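Local coordinates for putative molybdenum cofactor biosynthesis protein D2 (MoaD2) / thiamine S (Mycobacterium smegmatis, PDB 6JC0) that probably serves as a small ubiquitin-like sulfur carrier of the MoaD family, supplying sulfur for biosynthesis of the molybdenum cofactor, at residues Glu29-Thr32 with Gly33-Val36. Numbering follows the deposited sequence.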
ATOM      1  N   GLU B  29      31.741  18.174  35.111  1.00 18.59           N
ATOM      2  CA  GLU B  29      31.651  19.466  35.777  1.00 21.17           C
ATOM      3  C   GLU B  29      31.910  20.590  34.780  1.00 23.64           C
ATOM      4  O   GLU B  29      32.978  20.650  34.168  1.00 22.75           O
ATOM      5  CB  GLU B  29      32.647  19.559  36.936  1.00 26.51           C
ATOM      6  CG  GLU B  29      32.184  18.909  38.227  1.00 36.36           C
ATOM      7  CD  GLU B  29      33.166  19.124  39.368  1.00 47.42           C
ATOM      8  OE1 GLU B  29      34.390  19.024  39.130  1.00 47.80           O
ATOM      9  OE2 GLU B  29      32.717  19.401  40.501  1.00 53.32           O
ATOM     10  N   ILE B  30      30.934  21.478  34.615  1.00 19.61           N
ATOM     11  CA  ILE B  30      31.113  22.646  33.763  1.00 18.40           C
ATOM     12  C   ILE B  30      30.755  23.922  34.509  1.00 21.65           C
ATOM     13  O   ILE B  30      29.921  23.905  35.417  1.00 24.57           O
ATOM     14  CB  ILE B  30      30.259  22.566  32.491  1.00 28.30           C
ATOM     15  CG1 ILE B  30      28.776  22.531  32.859  1.00 25.17           C
ATOM     16  CG2 ILE B  30      30.664  21.360  31.640  1.00 24.74           C
ATOM     17  CD1 ILE B  30      27.865  22.730  31.694  1.00 23.71           C
ATOM     18  N   ALA B  31      31.388  25.026  34.120  1.00 20.83           N
ATOM     19  CA  ALA B  31      31.118  26.321  34.732  1.00 21.79           C
ATOM     20  C   ALA B  31      29.642  26.669  34.601  1.00 22.44           C
ATOM     21  O   ALA B  31      29.058  26.539  33.523  1.00 20.18           O
ATOM     22  CB  ALA B  31      31.976  27.403  34.097  1.00 16.87           C
ATOM     23  N   THR B  32      29.043  27.094  35.708  1.00 20.98           N
ATOM     24  CA  THR B  32      27.643  27.491  35.715  1.00 24.80           C
ATOM     25  C   THR B  32      27.422  28.604  34.702  1.00 24.16           C
ATOM     26  O   THR B  32      28.152  29.597  34.688  1.00 27.90           O
ATOM     27  CB  THR B  32      27.195  27.954  37.113  1.00 29.13           C
ATOM     28  OG1 THR B  32      27.507  26.937  38.072  1.00 30.84           O
ATOM     29  CG2 THR B  32      25.695  28.221  37.133  1.00 24.77           C
ATOM     30  N   GLY B  33      26.432  28.415  33.835  1.00 21.10           N
ATOM     31  CA  GLY B  33      26.150  29.377  32.787  1.00 29.10           C
ATOM     32  C   GLY B  33      26.699  28.978  31.428  1.00 28.16           C
ATOM     33  O   GLY B  33      26.420  29.640  30.429  1.00 25.69           O
ATOM     34  N   THR B  34      27.483  27.904  31.390  1.00 24.54           N
ATOM     35  CA  THR B  34      28.018  27.391  30.132  1.00 21.38           C
ATOM     36  C   THR B  34      26.881  27.087  29.164  1.00 23.37           C
ATOM     37  O   THR B  34      25.922  26.411  29.523  1.00 19.88           O
ATOM     38  CB  THR B  34      28.855  26.108  30.343  1.00 18.76           C
ATOM     39  OG1 THR B  34      29.985  26.392  31.177  1.00 17.92           O
ATOM     40  CG2 THR B  34      29.343  25.554  29.013  1.00 12.79           C
ATOM     41  N   SER B  35      26.977  27.600  27.944  1.00 20.33           N
ATOM     42  CA  SER B  35      25.955  27.335  26.941  1.00 22.46           C
ATOM     43  C   SER B  35      26.096  25.912  26.413  1.00 20.47           C
ATOM     44  O   SER B  35      27.152  25.294  26.553  1.00 17.18           O
ATOM     45  CB  SER B  35      26.050  28.335  25.791  1.00 21.26           C
ATOM     46  OG  SER B  35      27.166  28.045  24.966  1.00 23.80           O
ATOM     47  N   VAL B  36      25.034  25.396  25.804  1.00 18.06           N
ATOM     48  CA  VAL B  36      25.086  24.068  25.203  1.00 20.10           C
ATOM     49  C   VAL B  36      26.165  24.027  24.127  1.00 22.47           C
ATOM     50  O   VAL B  36      26.891  23.042  24.005  1.00 20.01           O
ATOM     51  CB  VAL B  36      23.735  23.657  24.596  1.00 17.06           C
ATOM     52  CG1 VAL B  36      23.832  22.274  23.970  1.00 16.91           C
ATOM     53  CG2 VAL B  36      22.644  23.683  25.659  1.00 20.29           C
TER
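Ile30, the last inward-facing residue of strand 25-31, reaches forward to Thr34 as the chain turns back. Its CG1 lies between the backbone N and the carbonyl carbon, and the branch then extends so that CD1 comes 3.8 Å from Thr34 CB; the two side chains pass at a slant. The same isoleucine rests on Val7 and Val9 of strand 6-13, so a long, branched hydrocarbon suits this buried place between sheet and turn.

Ala31 opens a type II beta turn that ends at Thr34, and its carbonyl oxygen is the hub of the contact. Thr34 N closes the turn by donating to Ala31 O at 3.0 Å. The N-H...O angle of this bond is 152°. Thr34 OG1 donates to the same oxygen at 2.5 Å, a short bond whose donor lies close to the carbonyl plane. With chi1 at -62°, Thr34 carries OG1 beside its own backbone N, which lets both groups address one acceptor, while CB, and more loosely CG2, meets Ile30 CD1. The methyl of Ala31 sits 3.7 Å from Thr34 OG1 and is small enough to lie beside the hydroxyl.

Thr32 takes the second position (i+1) of the turn; its bond from CA to CB points away from the returning segment, and OG1 makes a weak hydrogen bond to Thr5 O. Gly33 follows at i+2 with a positive phi of 100°, where a CB would collide with Thr32 O, so glycine fits the third position. Beyond it, Thr34 pairs through its backbone with Leu73, and Ser35 OG caps helix 36-44 at Glu38 N.

Two donors from one threonine thus grip a single carbonyl while its carbon atoms meet isoleucine, which should hold the turn tightly between strand 25-31, outermost in this chain, and helix 36-44 of this ubiquitin-like fold.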